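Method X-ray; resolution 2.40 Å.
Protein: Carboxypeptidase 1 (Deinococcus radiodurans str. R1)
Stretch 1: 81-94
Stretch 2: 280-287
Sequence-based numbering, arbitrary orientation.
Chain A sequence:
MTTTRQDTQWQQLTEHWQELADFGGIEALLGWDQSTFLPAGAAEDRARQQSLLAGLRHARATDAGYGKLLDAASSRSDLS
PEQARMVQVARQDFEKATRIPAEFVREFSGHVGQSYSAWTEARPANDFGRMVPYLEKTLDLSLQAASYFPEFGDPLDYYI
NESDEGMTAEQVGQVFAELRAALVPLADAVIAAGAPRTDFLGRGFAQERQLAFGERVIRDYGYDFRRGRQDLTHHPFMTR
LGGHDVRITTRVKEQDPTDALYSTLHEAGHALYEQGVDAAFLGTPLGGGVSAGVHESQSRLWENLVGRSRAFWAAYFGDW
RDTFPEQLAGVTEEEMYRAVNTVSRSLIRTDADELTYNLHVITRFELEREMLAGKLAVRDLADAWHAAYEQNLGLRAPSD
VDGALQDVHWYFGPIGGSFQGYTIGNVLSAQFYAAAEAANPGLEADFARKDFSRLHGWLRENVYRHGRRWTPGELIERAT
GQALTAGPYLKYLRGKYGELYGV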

# COMPACT_ATOMS: atom_id res chain seq x y z
N PRO A 81 25.52 -27.74 4.65
CA PRO A 81 26.16 -26.46 5.03
C PRO A 81 25.22 -25.28 5.01
O PRO A 81 25.34 -24.38 5.86
N GLU A 82 24.27 -25.23 4.07
CA GLU A 82 23.33 -24.11 4.03
C GLU A 82 22.33 -24.20 5.17
O GLU A 82 22.02 -23.18 5.81
N GLN A 83 21.79 -25.39 5.44
CA GLN A 83 20.82 -25.51 6.52
C GLN A 83 21.48 -25.21 7.86
O GLN A 83 20.90 -24.52 8.71
N ALA A 84 22.71 -25.69 8.06
CA ALA A 84 23.44 -25.37 9.28
C ALA A 84 23.67 -23.87 9.40
O ALA A 84 23.58 -23.31 10.50
N ARG A 85 24.01 -23.21 8.29
CA ARG A 85 24.21 -21.77 8.31
C ARG A 85 22.90 -21.02 8.60
O ARG A 85 22.90 -20.04 9.34
N MET A 86 21.78 -21.49 8.04
CA MET A 86 20.49 -20.89 8.38
C MET A 86 20.25 -20.96 9.88
O MET A 86 19.82 -19.98 10.51
N VAL A 87 20.52 -22.13 10.48
CA VAL A 87 20.34 -22.29 11.92
C VAL A 87 21.29 -21.38 12.67
O VAL A 87 20.90 -20.73 13.65
N GLN A 88 22.54 -21.30 12.23
CA GLN A 88 23.50 -20.42 12.90
C GLN A 88 23.02 -18.97 12.84
O GLN A 88 23.05 -18.25 13.84
N VAL A 89 22.59 -18.53 11.65
CA VAL A 89 22.10 -17.16 11.50
C VAL A 89 20.84 -16.95 12.34
O VAL A 89 20.69 -15.91 13.01
N ALA A 90 19.91 -17.90 12.31
CA ALA A 90 18.70 -17.78 13.12
C ALA A 90 19.02 -17.68 14.60
O ALA A 90 18.40 -16.90 15.33
N ARG A 91 19.98 -18.48 15.08
CA ARG A 91 20.34 -18.43 16.49
C ARG A 91 21.05 -17.13 16.84
O ARG A 91 20.85 -16.59 17.94
N GLN A 92 21.86 -16.59 15.93
CA GLN A 92 22.48 -15.30 16.18
C GLN A 92 21.43 -14.19 16.25
O GLN A 92 21.50 -13.31 17.12
N ASP A 93 20.44 -14.21 15.35
CA ASP A 93 19.34 -13.26 15.44
C ASP A 93 18.56 -13.49 16.73
O ASP A 93 18.21 -12.55 17.44
N PHE A 94 18.30 -14.76 17.05
CA PHE A 94 17.58 -15.06 18.28
C PHE A 94 18.35 -14.59 19.50
O PHE A 94 17.76 -14.11 20.48
N ALA A 280 15.82 -20.15 -2.84
CA ALA A 280 15.87 -21.11 -1.75
C ALA A 280 16.04 -20.43 -0.40
O ALA A 280 15.73 -21.03 0.63
N PHE A 281 16.50 -19.18 -0.38
CA PHE A 281 16.69 -18.48 0.88
C PHE A 281 15.54 -17.54 1.23
O PHE A 281 15.42 -17.15 2.40
N LEU A 282 14.68 -17.20 0.28
CA LEU A 282 13.57 -16.31 0.58
C LEU A 282 12.69 -16.93 1.65
O LEU A 282 12.43 -18.14 1.64
N GLY A 283 12.25 -16.11 2.60
CA GLY A 283 11.46 -16.62 3.70
C GLY A 283 12.27 -17.33 4.76
O GLY A 283 11.68 -17.95 5.65
N THR A 284 13.60 -17.29 4.66
CA THR A 284 14.47 -17.86 5.67
C THR A 284 15.40 -16.78 6.23
O THR A 284 15.47 -15.67 5.68
N PRO A 285 16.11 -17.06 7.32
CA PRO A 285 17.05 -16.06 7.86
C PRO A 285 18.16 -15.67 6.90
O PRO A 285 18.86 -14.69 7.16
N LEU A 286 18.36 -16.41 5.80
CA LEU A 286 19.39 -16.03 4.85
C LEU A 286 18.85 -15.14 3.73
O LEU A 286 19.64 -14.67 2.91
N GLY A 287 17.54 -14.90 3.67
CA GLY A 287 16.94 -14.23 2.53
C GLY A 287 16.93 -12.71 2.54
O GLY A 287 15.85 -12.09 2.52

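Residues 280-287 form an irregular segment of two consecutive beta turns that packs against one side of the helix 81-94, with no hydrogen bond between them; the contact rests on apolar side chains. Ala280 directs its CB toward the helix but remains too distant to touch it. Phe281 leaves the backbone sideways, yet its m rotamer brings the ring nearer, and CE1 lies 3.6 Å from OE2 of Glu82, which sits at the ring edge, near its plane. Leu282 and Gly283, at the corner of the type II turn, are out of reach; the positive phi of Gly283 favours glycine.

Thr284 (p) points toward the helix, and its CB meets CE of Met86 at a tight 3.1 Å. Its hydroxyl serves its own stretch: OG1 donates to Phe281 O (2.6 Å) and accepts from Leu286 N (3.1 Å), bracing the junction of the two turns. Pro285 presents its ring to the helix, with CD 3.7 Å from Met86 CE, CB 3.7 Å from Val89 CG1, and CG 3.8 Å from Ala90 CB. Leu286 (m, t) starts sideways, but its methyls reach the helix, with CD1 3.4 Å from Met86 CG and CD2 3.5 Å from Val89 CG2; Arg85 CG lies near both, 4.1 Å from CD2. Gly287 closes the type I turn without touching the helix.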

# COMPACT_ATOMS: atom_id res chain seq x y z
CB PRO A 81 27.29 -26.33 3.99
CG PRO A 81 27.61 -27.75 3.62
CD PRO A 81 26.29 -28.48 3.64
CB GLU A 82 22.61 -24.07 2.70
CG GLU A 82 23.54 -23.75 1.54
CD GLU A 82 22.82 -23.72 0.23
OE1 GLU A 82 23.48 -23.47 -0.79
OE2 GLU A 82 21.59 -23.98 0.23
CB GLN A 83 20.21 -26.91 6.54
CG GLN A 83 19.34 -27.24 5.34
CD GLN A 83 18.98 -28.72 5.27
OE1 GLN A 83 19.76 -29.58 5.69
NE2 GLN A 83 17.81 -29.03 4.72
CB ALA A 84 24.77 -26.13 9.31
CB ARG A 85 24.83 -21.31 6.98
CG ARG A 85 25.00 -19.81 6.83
CD ARG A 85 25.92 -19.18 7.86
NE ARG A 85 26.06 -17.75 7.57
CZ ARG A 85 26.56 -16.84 8.40
NH1 ARG A 85 27.01 -17.19 9.59
NH2 ARG A 85 26.62 -15.57 8.02
CB MET A 86 19.35 -21.61 7.66
CG MET A 86 19.24 -21.32 6.18
SD MET A 86 17.83 -22.17 5.45
CE MET A 86 16.53 -21.47 6.44
CB VAL A 87 20.54 -23.77 12.30
CG1 VAL A 87 20.57 -23.93 13.81
CG2 VAL A 87 19.42 -24.60 11.70
CB GLN A 88 24.88 -20.57 12.27
CG GLN A 88 25.94 -19.73 12.94
CD GLN A 88 27.28 -19.79 12.22
OE1 GLN A 88 27.37 -19.58 11.01
NE2 GLN A 88 28.33 -20.11 12.97
CB VAL A 89 21.86 -16.85 10.02
CG1 VAL A 89 21.03 -15.58 9.85
CG2 VAL A 89 23.20 -16.74 9.28
CB ALA A 90 17.75 -18.95 12.85
CB ARG A 91 21.22 -19.62 16.88
CG ARG A 91 20.63 -20.99 16.55
CD ARG A 91 20.68 -21.96 17.74
NE ARG A 91 22.02 -22.44 18.06
CZ ARG A 91 22.63 -22.25 19.23
NH1 ARG A 91 22.02 -21.60 20.21
NH2 ARG A 91 23.86 -22.72 19.42
CB GLN A 92 23.53 -14.99 15.11
CG GLN A 92 24.75 -15.89 15.19
CD GLN A 92 25.69 -15.74 14.00
OE1 GLN A 92 25.43 -14.97 13.07
NE2 GLN A 92 26.79 -16.49 14.03
CB ASP A 93 18.40 -13.38 14.24
CG ASP A 93 19.09 -13.07 12.91
OD1 ASP A 93 20.19 -12.48 12.89
OD2 ASP A 93 18.49 -13.41 11.86
CB PHE A 94 17.29 -16.56 18.37
CG PHE A 94 16.41 -16.93 19.52
CD1 PHE A 94 16.95 -17.21 20.76
CD2 PHE A 94 15.04 -17.00 19.36
CE1 PHE A 94 16.14 -17.56 21.83
CE2 PHE A 94 14.22 -17.35 20.43
CZ PHE A 94 14.77 -17.62 21.65
CB ALA A 280 17.02 -22.10 -1.97
CB PHE A 281 18.00 -17.68 0.84
CG PHE A 281 19.23 -18.54 0.71
CD1 PHE A 281 19.18 -19.90 0.98
CD2 PHE A 281 20.44 -17.99 0.31
CE1 PHE A 281 20.32 -20.69 0.87
CE2 PHE A 281 21.57 -18.77 0.19
CZ PHE A 281 21.51 -20.12 0.46
CB LEU A 282 12.75 -16.02 -0.68
CG LEU A 282 13.49 -15.45 -1.89
CD1 LEU A 282 12.51 -15.19 -3.05
CD2 LEU A 282 14.28 -14.18 -1.53
CB THR A 284 15.29 -19.01 5.10
OG1 THR A 284 16.44 -18.49 4.42
CG2 THR A 284 14.45 -19.83 4.12
CB PRO A 285 17.62 -16.76 9.11
CG PRO A 285 16.59 -17.77 9.48
CD PRO A 285 16.00 -18.24 8.19
CB LEU A 286 20.05 -17.29 4.26
CG LEU A 286 20.71 -18.32 5.20
CD1 LEU A 286 21.49 -19.40 4.45
CD2 LEU A 286 21.60 -17.66 6.25